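Local coordinates for nuclear polyadenylated RNA-binding protein NAB2 (Saccharomyces cerevisiae, PDB 2V75) that binds the poly(A) tails of mRNAs and pre-mRNAs, shielding them from the exosome, and takes part in tail-length control and nuclear mRNA export, at residues 8-13 with 73-78; 12-17 with 65-70; 24-29 with 56-61; 33-38 with 50-55. One frame throughout, in Å; residues are numbered along the deposited sequence.

In the fold
The chain is the N-terminal, Mlp1-binding domain of NAB2, an all-helical unit without the zinc fingers that bind A-rich RNA. Interactions 1 and 2 follow one another along the pairing of helix 7-18 with helix 61-79, their centres about 9 Å apart and I13 common to both. Interaction 4 pairs the two helices that lie between these in sequence, and it joins interaction 2 through the core: I35 packs on V14 and V67, and V68 CG2 lies 3.3 Å from L52 CD1. Interaction 3 ties the loops at one end, its centre about 20 Å from that of interaction 1; the R61-D50 salt bridge connects it to interaction 4.

Interaction 1: residues 8-13 with 73-78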
loop_
_atom_site.group_PDB
_atom_site.type_symbol
_atom_site.label_atom_id
_atom_site.label_comp_id
_atom_site.label_asym_id
_atom_site.label_seq_id
_atom_site.Cartn_x
_atom_site.Cartn_y
_atom_site.Cartn_z
ATOM N N GLU A 8 -10.570 4.133 4.351
ATOM C CA GLU A 8 -11.104 4.068 2.990
ATOM C C GLU A 8 -10.169 4.796 2.029
ATOM O O GLU A 8 -9.838 4.289 0.960
ATOM C CB GLU A 8 -12.546 4.603 2.919
ATOM C CG GLU A 8 -13.595 3.700 3.574
ATOM C CD GLU A 8 -13.563 2.255 3.072
ATOM O OE1 GLU A 8 -13.722 2.021 1.858
ATOM O OE2 GLU A 8 -13.389 1.328 3.893
ATOM N N ASN A 9 -9.666 5.950 2.430
ATOM C CA ASN A 9 -8.666 6.629 1.616
ATOM C C ASN A 9 -7.337 5.881 1.523
ATOM O O ASN A 9 -6.672 5.934 0.491
ATOM C CB ASN A 9 -8.441 8.044 2.111
ATOM C CG ASN A 9 -9.551 8.979 1.671
ATOM O OD1 ASN A 9 -10.204 8.742 0.649
ATOM N ND2 ASN A 9 -9.784 10.034 2.442
ATOM N N LEU A 10 -6.940 5.192 2.584
ATOM C CA LEU A 10 -5.722 4.392 2.491
ATOM C C LEU A 10 -5.832 3.249 1.474
ATOM O O LEU A 10 -4.901 2.975 0.728
ATOM C CB LEU A 10 -5.319 3.878 3.871
ATOM C CG LEU A 10 -3.903 3.346 3.889
ATOM C CD1 LEU A 10 -2.818 4.363 3.495
ATOM C CD2 LEU A 10 -3.594 2.734 5.255
ATOM N N LYS A 11 -6.993 2.617 1.419
ATOM C CA LYS A 11 -7.193 1.507 0.484
ATOM C C LYS A 11 -7.094 2.049 -0.930
ATOM O O LYS A 11 -6.485 1.452 -1.797
ATOM C CB LYS A 11 -8.531 0.861 0.728
ATOM C CG LYS A 11 -8.651 -0.028 1.971
ATOM C CD LYS A 11 -10.085 -0.621 2.011
ATOM C CE LYS A 11 -10.488 -1.031 3.404
ATOM N NZ LYS A 11 -11.954 -1.117 3.513
ATOM N N VAL A 12 -7.627 3.237 -1.150
ATOM C CA VAL A 12 -7.514 3.868 -2.482
ATOM C C VAL A 12 -6.073 4.215 -2.797
ATOM O O VAL A 12 -5.543 3.903 -3.863
ATOM C CB VAL A 12 -8.368 5.120 -2.604
ATOM C CG1 VAL A 12 -7.978 5.918 -3.853
ATOM C CG2 VAL A 12 -9.867 4.779 -2.666
ATOM N N ILE A 13 -5.357 4.742 -1.810
ATOM C CA ILE A 13 -3.963 5.157 -2.024
ATOM C C ILE A 13 -3.072 3.975 -2.305
ATOM O O ILE A 13 -2.207 4.004 -3.177
ATOM C CB ILE A 13 -3.418 5.935 -0.810
ATOM C CG1 ILE A 13 -3.995 7.354 -0.819
ATOM C CG2 ILE A 13 -1.875 5.971 -0.794
ATOM C CD1 ILE A 13 -3.808 8.045 0.565
ATOM N N PHE A 73 3.656 5.472 5.273
ATOM C CA PHE A 73 3.950 6.855 5.082
ATOM C C PHE A 73 2.694 7.680 4.791
ATOM O O PHE A 73 2.428 8.737 5.414
ATOM C CB PHE A 73 5.031 6.996 4.008
ATOM C CG PHE A 73 5.796 8.279 4.084
ATOM C CD1 PHE A 73 7.028 8.389 4.736
ATOM C CD2 PHE A 73 5.248 9.412 3.513
ATOM C CE1 PHE A 73 7.708 9.595 4.771
ATOM C CE2 PHE A 73 5.921 10.636 3.550
ATOM C CZ PHE A 73 7.156 10.714 4.178
ATOM N N ALA A 74 1.894 7.205 3.843
ATOM C CA ALA A 74 0.640 7.851 3.458
ATOM C C ALA A 74 -0.343 7.957 4.639
ATOM O O ALA A 74 -0.946 9.018 4.830
ATOM C CB ALA A 74 0.002 7.101 2.312
ATOM N N LEU A 75 -0.438 6.903 5.446
ATOM C CA LEU A 75 -1.281 6.906 6.637
ATOM C C LEU A 75 -0.869 8.036 7.597
ATOM O O LEU A 75 -1.719 8.767 8.101
ATOM C CB LEU A 75 -1.225 5.522 7.309
ATOM C CG LEU A 75 -2.040 5.347 8.598
ATOM C CD1 LEU A 75 -3.530 5.699 8.369
ATOM C CD2 LEU A 75 -1.843 3.912 9.162
ATOM N N GLU A 76 0.433 8.169 7.879
ATOM C CA GLU A 76 0.928 9.178 8.765
ATOM C C GLU A 76 0.598 10.539 8.207
ATOM O O GLU A 76 0.077 11.400 8.906
ATOM C CB GLU A 76 2.443 9.037 8.943
ATOM C CG GLU A 76 3.025 10.082 9.877
ATOM C CD GLU A 76 2.356 10.120 11.250
ATOM O OE1 GLU A 76 1.972 9.056 11.792
ATOM O OE2 GLU A 76 2.287 11.228 11.808
ATOM N N ALA A 77 0.831 10.711 6.906
ATOM C CA ALA A 77 0.538 11.966 6.225
ATOM C C ALA A 77 -0.923 12.342 6.350
ATOM O O ALA A 77 -1.279 13.466 6.699
ATOM C CB ALA A 77 0.951 11.908 4.768
ATOM N N LEU A 78 -1.798 11.380 6.087
ATOM C CA LEU A 78 -3.199 11.595 6.319
ATOM C C LEU A 78 -3.533 12.075 7.751
ATOM O O LEU A 78 -4.299 13.037 7.908
ATOM C CB LEU A 78 -3.966 10.321 6.006
ATOM C CG LEU A 78 -4.045 9.930 4.525
ATOM C CD1 LEU A 78 -4.609 8.526 4.488
ATOM C CD2 LEU A 78 -4.959 10.941 3.750
#
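L10 lays its branched end over the backbone of the partner helix where A74 passes into L75: CD1 sits 4.1 Å from A74 CB and 4.0 Å from L75 N, while CD2 reaches L75 CB. With CG anti to the backbone N (chi1 -166°), the fork starts from the side of its own carbonyl carbon, and the L10 and L75 side chains cross at about a right angle. The small methyl of A74 suits its place, because two larger residues close on it. I13 CG2 approaches the same CB to 3.8 Å, so A74 is touched by methyls from two positions a helical turn apart. The other branch of I13 extends to L78, and the two side chains meet tip to tip, CD1 to CD1, at 4.0 Å. Apolar, branched residues fit this buried seam, which is held by van der Waals packing. Helix 84-93 backs it through I87, which touches both I13 and L78. On another side of helix 7-18, K11 NZ forms a salt bridge with E8 OE2 one turn earlier (2.9 Å), with a long, weak second pairing to E33. The short helical segments run roughly antiparallel, their axes 10.2 Å apart and 141° between directions. This is ordinary close packing of helices 7-18 and 61-79 in the helical bundle of the Nab2 N-terminal domain, a member of the PWI-like clan.

Interaction 2: residues 12-17 with 65-70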
loop_
_atom_site.group_PDB
_atom_site.type_symbol
_atom_site.label_atom_id
_atom_site.label_comp_id
_atom_site.label_asym_id
_atom_site.label_seq_id
_atom_site.Cartn_x
_atom_site.Cartn_y
_atom_site.Cartn_z
ATOM N N VAL A 12 -7.627 3.237 -1.150
ATOM C CA VAL A 12 -7.514 3.868 -2.482
ATOM C C VAL A 12 -6.073 4.215 -2.797
ATOM O O VAL A 12 -5.543 3.903 -3.863
ATOM C CB VAL A 12 -8.368 5.120 -2.604
ATOM C CG1 VAL A 12 -7.978 5.918 -3.853
ATOM C CG2 VAL A 12 -9.867 4.779 -2.666
ATOM N N ILE A 13 -5.357 4.742 -1.810
ATOM C CA ILE A 13 -3.963 5.157 -2.024
ATOM C C ILE A 13 -3.072 3.975 -2.305
ATOM O O ILE A 13 -2.207 4.004 -3.177
ATOM C CB ILE A 13 -3.418 5.935 -0.810
ATOM C CG1 ILE A 13 -3.995 7.354 -0.819
ATOM C CG2 ILE A 13 -1.875 5.971 -0.794
ATOM C CD1 ILE A 13 -3.808 8.045 0.565
ATOM N N VAL A 14 -3.319 2.883 -1.607
ATOM C CA VAL A 14 -2.562 1.641 -1.871
ATOM C C VAL A 14 -2.841 1.062 -3.273
ATOM O O VAL A 14 -1.907 0.707 -3.998
ATOM C CB VAL A 14 -2.812 0.626 -0.734
ATOM C CG1 VAL A 14 -2.139 -0.760 -1.040
ATOM C CG2 VAL A 14 -2.256 1.150 0.584
ATOM N N ALA A 15 -4.113 0.994 -3.644
ATOM C CA ALA A 15 -4.509 0.651 -5.007
ATOM C C ALA A 15 -3.826 1.518 -6.069
ATOM O O ALA A 15 -3.441 1.015 -7.116
ATOM C CB ALA A 15 -6.058 0.666 -5.146
ATOM N N GLU A 16 -3.700 2.820 -5.827
ATOM C CA GLU A 16 -3.075 3.702 -6.800
ATOM C C GLU A 16 -1.598 3.328 -6.980
ATOM O O GLU A 16 -1.057 3.329 -8.102
ATOM C CB GLU A 16 -3.224 5.169 -6.375
ATOM C CG GLU A 16 -4.630 5.630 -6.349
ATOM C CD GLU A 16 -5.241 5.779 -7.722
ATOM O OE1 GLU A 16 -4.558 6.145 -8.710
ATOM O OE2 GLU A 16 -6.480 5.694 -7.795
ATOM N N LYS A 17 -0.967 3.014 -5.865
ATOM C CA LYS A 17 0.451 2.603 -5.872
ATOM C C LYS A 17 0.623 1.286 -6.623
ATOM O O LYS A 17 1.438 1.180 -7.551
ATOM C CB LYS A 17 0.963 2.513 -4.451
ATOM C CG LYS A 17 2.433 2.033 -4.305
ATOM C CD LYS A 17 3.424 2.984 -4.877
ATOM C CE LYS A 17 4.824 2.407 -4.608
ATOM N NZ LYS A 17 5.892 3.358 -4.891
ATOM N N ALA A 65 7.925 -4.293 -0.288
ATOM C CA ALA A 65 8.452 -3.349 0.681
ATOM C C ALA A 65 8.219 -1.878 0.311
ATOM O O ALA A 65 7.837 -1.067 1.152
ATOM C CB ALA A 65 9.942 -3.614 0.972
ATOM N N ASN A 66 8.431 -1.518 -0.944
ATOM C CA ASN A 66 8.114 -0.180 -1.400
ATOM C C ASN A 66 6.653 0.180 -1.185
ATOM O O ASN A 66 6.356 1.294 -0.744
ATOM C CB ASN A 66 8.450 -0.054 -2.860
ATOM C CG ASN A 66 8.186 1.360 -3.371
ATOM O OD1 ASN A 66 7.474 1.567 -4.353
ATOM N ND2 ASN A 66 8.788 2.347 -2.689
ATOM N N VAL A 67 5.767 -0.740 -1.522
ATOM C CA VAL A 67 4.321 -0.525 -1.422
ATOM C C VAL A 67 3.988 -0.358 0.049
ATOM O O VAL A 67 3.272 0.576 0.421
ATOM C CB VAL A 67 3.497 -1.654 -2.001
ATOM C CG1 VAL A 67 1.974 -1.442 -1.671
ATOM C CG2 VAL A 67 3.776 -1.769 -3.529
ATOM N N VAL A 68 4.492 -1.267 0.874
ATOM C CA VAL A 68 4.247 -1.167 2.326
ATOM C C VAL A 68 4.787 0.153 2.958
ATOM O O VAL A 68 4.103 0.845 3.760
ATOM C CB VAL A 68 4.707 -2.466 3.054
ATOM C CG1 VAL A 68 4.624 -2.247 4.550
ATOM C CG2 VAL A 68 3.863 -3.704 2.574
ATOM N N GLN A 69 6.034 0.509 2.670
ATOM C CA GLN A 69 6.615 1.792 3.063
ATOM C C GLN A 69 5.730 2.967 2.667
ATOM O O GLN A 69 5.440 3.861 3.446
ATOM C CB GLN A 69 8.021 1.898 2.442
ATOM C CG GLN A 69 8.985 0.970 3.105
ATOM C CD GLN A 69 10.373 1.030 2.476
ATOM O OE1 GLN A 69 10.554 1.721 1.474
ATOM N NE2 GLN A 69 11.319 0.291 3.039
ATOM N N THR A 70 5.246 2.966 1.430
ATOM C CA THR A 70 4.409 4.045 0.969
ATOM C C THR A 70 3.069 4.104 1.716
ATOM O O THR A 70 2.614 5.191 2.092
ATOM C CB THR A 70 4.074 3.846 -0.514
ATOM O OG1 THR A 70 5.293 3.869 -1.241
ATOM C CG2 THR A 70 3.084 4.910 -1.048
#
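K17 lies across V67 and T70 where two near-antiparallel helices of the bundle, 7-18 and 61-79, pack with their local axes 10.1 Å apart. The closely packed, buried part is apolar. V14 CG1 meets V67 CG1 at 4.2 Å, and the CG methylene of K17 rests 4.1 Å from V67 CG2, so the lysine's aliphatic stem prolongs the valine packing. I35 of helix 28-40 touches both valines and closes the core side of the pair.

Toward the solvent side the contact turns polar and less certain. The K17 chain bends at chi2 (66°) and is otherwise extended, a shape that suits a residue apolar along its stem and charged at its tip. NZ is modelled as donating to N66 OD1, but the separation is implausibly short and OD1 also crowds the neighbouring methylene, so the exact geometry is doubtful. An alanine here would probably leave V67 CG2 and T70 OG1 without the lysine methylenes that pack on them, opening a gap between the helices. T70 OG1, 3.7 Å from K17 CE, is turned to its own helix. It donates to N66 O at 2.8 Å, and the backbone T70 N reaches that same oxygen from the opposite face of the carbonyl plane.

Interaction 3: residues 24-29 with 56-61; sequences FNEDIK and FDSVSR
The N-terminal approaches to two helices meet here: F24, N25 and E26, just ahead of helix 28-40, touch F56, S58 and V59 in the connection between helices 45-55 and 61-79. E26 is central. Its chain bends at chi2 (-87°), and its carboxylate OE2 accepts a very short hydrogen bond, 2.5 Å, from S58 OG. Serine suits the place because its short side chain offers a hydroxyl donor, OG lying between the backbone N and the carbonyl carbon (chi1 51°), within reach of the carboxylate. The same oxygen lies near the plane of the F56 ring, at its edge, 3.2 Å from CD1; carboxylate and ring planes are 77° apart. The ring edge, with its slightly positive hydrogens, would be a tolerable neighbour for the negative oxygen. D57 OD1 stands 5.0 Å from OE2, and this like charge may raise the proton affinity of E26 a little. An alanine in place of E26 would probably leave the S58 hydroxyl without its acceptor and open a gap beside the F56 edge.

Beside this polar link the contact is apolar, F24 CE1 resting 3.6 Å from V59 CG2. F24 also packs on L18 and F56 on V31, so each ring also meets a helix. A water accepts from N25 N at 3.0 Å and makes a weak bond to S58 O, bridging the loops on the exposed side. D27 OD1 bonds Y30 N, and S60 OG bonds T63 N. These are two N-capped helix starts, at D27 and S60, whose preceding loops pack together at one end of the helical domain.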
loop_
_atom_site.group_PDB
_atom_site.type_symbol
_atom_site.label_atom_id
_atom_site.label_comp_id
_atom_site.label_asym_id
_atom_site.label_seq_id
_atom_site.Cartn_x
_atom_site.Cartn_y
_atom_site.Cartn_z
ATOM N N PHE A 24 2.294 -6.114 -12.580
ATOM C CA PHE A 24 1.562 -6.530 -11.411
ATOM C C PHE A 24 0.256 -7.196 -11.815
ATOM O O PHE A 24 -0.647 -6.529 -12.326
ATOM C CB PHE A 24 1.274 -5.324 -10.540
ATOM C CG PHE A 24 0.725 -5.686 -9.204
ATOM C CD1 PHE A 24 1.560 -5.995 -8.154
ATOM C CD2 PHE A 24 -0.633 -5.725 -9.008
ATOM C CE1 PHE A 24 1.049 -6.349 -6.946
ATOM C CE2 PHE A 24 -1.146 -6.079 -7.815
ATOM C CZ PHE A 24 -0.321 -6.400 -6.786
ATOM N N ASN A 25 0.151 -8.496 -11.561
ATOM C CA ASN A 25 -0.951 -9.293 -12.114
ATOM C C ASN A 25 -2.118 -9.598 -11.155
ATOM O O ASN A 25 -3.165 -10.118 -11.560
ATOM C CB ASN A 25 -0.395 -10.587 -12.744
ATOM C CG ASN A 25 -0.484 -11.802 -11.830
ATOM O OD1 ASN A 25 -0.028 -11.779 -10.689
ATOM N ND2 ASN A 25 -1.046 -12.894 -12.357
ATOM N N GLU A 26 -1.956 -9.215 -9.896
ATOM C CA GLU A 26 -2.838 -9.667 -8.834
ATOM C C GLU A 26 -4.053 -8.746 -8.698
ATOM O O GLU A 26 -4.069 -7.641 -9.215
ATOM C CB GLU A 26 -2.024 -9.703 -7.539
ATOM C CG GLU A 26 -0.758 -10.576 -7.623
ATOM C CD GLU A 26 -1.052 -12.029 -7.296
ATOM O OE1 GLU A 26 -2.230 -12.440 -7.436
ATOM O OE2 GLU A 26 -0.108 -12.740 -6.887
ATOM N N ASP A 27 -5.079 -9.186 -7.977
ATOM C CA ASP A 27 -6.293 -8.405 -7.798
ATOM C C ASP A 27 -5.916 -7.212 -6.933
ATOM O O ASP A 27 -5.601 -7.385 -5.740
ATOM C CB ASP A 27 -7.304 -9.343 -7.131
ATOM C CG ASP A 27 -8.641 -8.709 -6.867
ATOM O OD1 ASP A 27 -8.744 -7.495 -6.594
ATOM O OD2 ASP A 27 -9.626 -9.465 -6.894
ATOM N N ILE A 28 -5.928 -6.002 -7.522
ATOM C CA ILE A 28 -5.421 -4.816 -6.821
ATOM C C ILE A 28 -6.304 -4.485 -5.621
ATOM O O ILE A 28 -5.776 -4.217 -4.565
ATOM C CB ILE A 28 -5.301 -3.618 -7.777
ATOM C CG1 ILE A 28 -4.075 -3.801 -8.668
ATOM C CG2 ILE A 28 -5.187 -2.308 -7.037
ATOM C CD1 ILE A 28 -4.103 -2.802 -9.878
ATOM N N LYS A 29 -7.617 -4.546 -5.790
ATOM C CA LYS A 29 -8.570 -4.127 -4.764
ATOM C C LYS A 29 -8.361 -5.049 -3.560
ATOM O O LYS A 29 -8.316 -4.600 -2.413
ATOM C CB LYS A 29 -9.978 -4.227 -5.292
ATOM C CG LYS A 29 -11.041 -3.614 -4.392
ATOM C CD LYS A 29 -12.449 -3.620 -5.023
ATOM C CE LYS A 29 -12.677 -2.421 -5.946
ATOM N NZ LYS A 29 -12.277 -1.145 -5.279
ATOM N N PHE A 56 1.699 -13.789 -2.208
ATOM C CA PHE A 56 1.848 -13.360 -3.591
ATOM C C PHE A 56 3.307 -13.596 -4.031
ATOM O O PHE A 56 4.149 -12.799 -3.692
ATOM C CB PHE A 56 1.515 -11.876 -3.693
ATOM C CG PHE A 56 0.128 -11.564 -3.161
ATOM C CD1 PHE A 56 -0.991 -12.000 -3.850
ATOM C CD2 PHE A 56 -0.014 -10.877 -1.961
ATOM C CE1 PHE A 56 -2.296 -11.731 -3.352
ATOM C CE2 PHE A 56 -1.289 -10.641 -1.443
ATOM C CZ PHE A 56 -2.391 -11.085 -2.137
ATOM N N ASP A 57 3.563 -14.691 -4.734
ATOM C CA ASP A 57 4.885 -15.003 -5.266
ATOM C C ASP A 57 5.202 -14.344 -6.614
ATOM O O ASP A 57 6.326 -14.470 -7.124
ATOM C CB ASP A 57 5.081 -16.505 -5.337
ATOM C CG ASP A 57 3.989 -17.211 -6.116
ATOM O OD1 ASP A 57 3.150 -16.516 -6.766
ATOM O OD2 ASP A 57 3.963 -18.464 -6.055
ATOM N N SER A 58 4.229 -13.630 -7.165
ATOM C CA SER A 58 4.373 -12.887 -8.413
ATOM C C SER A 58 4.953 -11.477 -8.234
ATOM O O SER A 58 5.203 -10.787 -9.226
ATOM C CB SER A 58 2.978 -12.801 -9.061
ATOM O OG SER A 58 2.034 -12.303 -8.091
ATOM N N VAL A 59 5.134 -11.058 -6.979
ATOM C CA VAL A 59 5.620 -9.734 -6.607
ATOM C C VAL A 59 6.849 -9.910 -5.721
ATOM O O VAL A 59 6.838 -10.671 -4.725
ATOM C CB VAL A 59 4.587 -8.915 -5.822
ATOM C CG1 VAL A 59 5.016 -7.342 -5.835
ATOM C CG2 VAL A 59 3.191 -9.201 -6.415
ATOM N N SER A 60 7.902 -9.206 -6.093
ATOM C CA SER A 60 9.161 -9.282 -5.343
ATOM C C SER A 60 9.000 -8.708 -3.949
ATOM O O SER A 60 8.161 -7.812 -3.700
ATOM C CB SER A 60 10.294 -8.556 -6.096
ATOM O OG SER A 60 10.016 -7.176 -6.113
ATOM N N ARG A 61 9.834 -9.180 -3.024
ATOM C CA ARG A 61 9.842 -8.586 -1.692
ATOM C C ARG A 61 10.269 -7.118 -1.746
ATOM O O ARG A 61 9.711 -6.273 -1.044
ATOM C CB ARG A 61 10.705 -9.433 -0.749
ATOM C CG ARG A 61 10.877 -8.873 0.553
ATOM C CD ARG A 61 11.643 -9.853 1.514
ATOM N NE ARG A 61 11.349 -9.337 2.838
ATOM C CZ ARG A 61 10.566 -9.892 3.763
ATOM N NH1 ARG A 61 10.037 -11.103 3.638
ATOM N NH2 ARG A 61 10.400 -9.197 4.885
HETATM O O HOH W 1 2.434 -9.515 -9.903
#

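Interaction 4: residues 33-38 with 50-55; sequences EYIVLL and DELASL
Both Y34 (chi1 -157°) and E51 (chi1 168°) set CG anti to the backbone N, and a bend at chi2 turns E51 CD toward the phenol, between helices 28-40 and 45-55. Y34 OH donates to E51 OE2, modelled at a very short 2.4 Å, so the exact length is doubtful. E51 CG also lies in the plane of the ring at its edge, 3.6 Å from Y34 CE2, so the glutamate meets the tyrosine by stem as well as tip. On the same outer part, L38 CD1 packs against the E51 CG methylene at 3.6 Å, using the glutamate's apolar portion. L55 covers one face of the ring: its CD2 is 3.8 Å from the Y34 ring centroid and displaced toward the rim near CZ, a CH-pi contact. Tyrosine suits this partly exposed position, since it offers an apolar face and a polar end.

Deeper in, I35 and L52 cross at about a right angle, I35 CG1 lying 3.5 Å from L52 CD1. Beyond them, L64 of helix 61-79 touches L52. The local axes are 11.0 Å apart and run 149° to each other, as expected of an antiparallel helical hairpin, here formed by helices 28-40 and 45-55, consecutive in the chain.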
loop_
_atom_site.group_PDB
_atom_site.type_symbol
_atom_site.label_atom_id
_atom_site.label_comp_id
_atom_site.label_asym_id
_atom_site.label_seq_id
_atom_site.Cartn_x
_atom_site.Cartn_y
_atom_site.Cartn_z
ATOM N N GLU A 33 -6.895 -4.126 0.128
ATOM C CA GLU A 33 -7.680 -4.383 1.335
ATOM C C GLU A 33 -6.857 -5.179 2.339
ATOM O O GLU A 33 -6.968 -4.960 3.554
ATOM C CB GLU A 33 -8.952 -5.132 0.980
ATOM C CG GLU A 33 -10.012 -4.221 0.357
ATOM C CD GLU A 33 -11.124 -3.842 1.331
ATOM O OE1 GLU A 33 -11.035 -4.197 2.534
ATOM O OE2 GLU A 33 -12.114 -3.219 0.873
ATOM N N TYR A 34 -6.097 -6.137 1.834
ATOM C CA TYR A 34 -5.346 -7.018 2.723
ATOM C C TYR A 34 -4.259 -6.177 3.398
ATOM O O TYR A 34 -4.046 -6.287 4.610
ATOM C CB TYR A 34 -4.678 -8.151 1.962
ATOM C CG TYR A 34 -4.375 -9.356 2.792
ATOM C CD1 TYR A 34 -5.270 -10.382 2.919
ATOM C CD2 TYR A 34 -3.204 -9.459 3.500
ATOM C CE1 TYR A 34 -4.987 -11.501 3.714
ATOM C CE2 TYR A 34 -2.936 -10.547 4.288
ATOM C CZ TYR A 34 -3.820 -11.560 4.419
ATOM O OH TYR A 34 -3.429 -12.608 5.244
ATOM N N ILE A 35 -3.587 -5.348 2.622
ATOM C CA ILE A 35 -2.556 -4.460 3.170
ATOM C C ILE A 35 -3.081 -3.547 4.280
ATOM O O ILE A 35 -2.521 -3.470 5.375
ATOM C CB ILE A 35 -1.812 -3.671 2.072
ATOM C CG1 ILE A 35 -0.972 -4.641 1.220
ATOM C CG2 ILE A 35 -0.988 -2.518 2.720
ATOM C CD1 ILE A 35 -0.284 -3.941 0.033
ATOM N N VAL A 36 -4.221 -2.933 4.042
ATOM C CA VAL A 36 -4.795 -2.052 5.025
ATOM C C VAL A 36 -5.267 -2.800 6.256
ATOM O O VAL A 36 -5.127 -2.292 7.352
ATOM C CB VAL A 36 -5.892 -1.227 4.371
ATOM C CG1 VAL A 36 -6.733 -0.491 5.423
ATOM C CG2 VAL A 36 -5.231 -0.320 3.322
ATOM N N LEU A 37 -5.781 -4.021 6.098
ATOM C CA LEU A 37 -6.106 -4.874 7.226
ATOM C C LEU A 37 -4.864 -5.109 8.100
ATOM O O LEU A 37 -4.975 -5.064 9.346
ATOM C CB LEU A 37 -6.647 -6.229 6.742
ATOM C CG LEU A 37 -6.907 -7.312 7.782
ATOM C CD1 LEU A 37 -8.110 -6.989 8.640
ATOM C CD2 LEU A 37 -7.114 -8.672 7.115
ATOM N N LEU A 38 -3.739 -5.409 7.461
ATOM C CA LEU A 38 -2.502 -5.729 8.203
ATOM C C LEU A 38 -2.012 -4.470 8.940
ATOM O O LEU A 38 -1.617 -4.539 10.082
ATOM C CB LEU A 38 -1.436 -6.242 7.239
ATOM C CG LEU A 38 -1.725 -7.656 6.692
ATOM C CD1 LEU A 38 -0.762 -7.995 5.566
ATOM C CD2 LEU A 38 -1.734 -8.655 7.855
ATOM N N ASP A 50 6.463 -9.499 5.083
ATOM C CA ASP A 50 6.470 -10.952 5.287
ATOM C C ASP A 50 5.138 -11.624 4.910
ATOM O O ASP A 50 5.141 -12.608 4.178
ATOM C CB ASP A 50 6.775 -11.287 6.745
ATOM C CG ASP A 50 8.219 -11.168 7.080
ATOM O OD1 ASP A 50 9.031 -11.038 6.131
ATOM O OD2 ASP A 50 8.529 -11.241 8.301
ATOM N N GLU A 51 4.012 -11.103 5.405
ATOM C CA GLU A 51 2.720 -11.715 5.206
ATOM C C GLU A 51 2.372 -11.625 3.731
ATOM O O GLU A 51 1.911 -12.613 3.154
ATOM C CB GLU A 51 1.638 -11.096 6.108
ATOM C CG GLU A 51 0.196 -11.448 5.814
ATOM C CD GLU A 51 -0.295 -12.701 6.534
ATOM O OE1 GLU A 51 0.570 -13.524 6.913
ATOM O OE2 GLU A 51 -1.530 -12.841 6.714
ATOM N N LEU A 52 2.612 -10.483 3.098
ATOM C CA LEU A 52 2.279 -10.314 1.683
ATOM C C LEU A 52 3.111 -11.265 0.787
ATOM O O LEU A 52 2.612 -11.829 -0.200
ATOM C CB LEU A 52 2.507 -8.871 1.245
ATOM C CG LEU A 52 1.597 -7.827 1.878
ATOM C CD1 LEU A 52 2.115 -6.351 1.588
ATOM C CD2 LEU A 52 0.221 -8.095 1.417
ATOM N N ALA A 53 4.378 -11.391 1.134
ATOM C CA ALA A 53 5.283 -12.301 0.437
ATOM C C ALA A 53 4.827 -13.750 0.524
ATOM O O ALA A 53 5.090 -14.546 -0.396
ATOM C CB ALA A 53 6.696 -12.191 0.961
ATOM N N SER A 54 4.224 -14.117 1.653
ATOM C CA SER A 54 3.616 -15.427 1.779
ATOM C C SER A 54 2.374 -15.638 0.892
ATOM O O SER A 54 2.069 -16.743 0.546
ATOM C CB SER A 54 3.310 -15.750 3.242
ATOM O OG SER A 54 2.106 -15.175 3.682
ATOM N N LEU A 55 1.652 -14.582 0.558
ATOM C CA LEU A 55 0.473 -14.663 -0.295
ATOM C C LEU A 55 0.667 -14.512 -1.814
ATOM O O LEU A 55 -0.113 -15.044 -2.612
ATOM C CB LEU A 55 -0.525 -13.605 0.154
ATOM C CG LEU A 55 -1.570 -14.179 1.128
ATOM C CD1 LEU A 55 -0.926 -14.482 2.470
ATOM C CD2 LEU A 55 -2.673 -13.143 1.245
#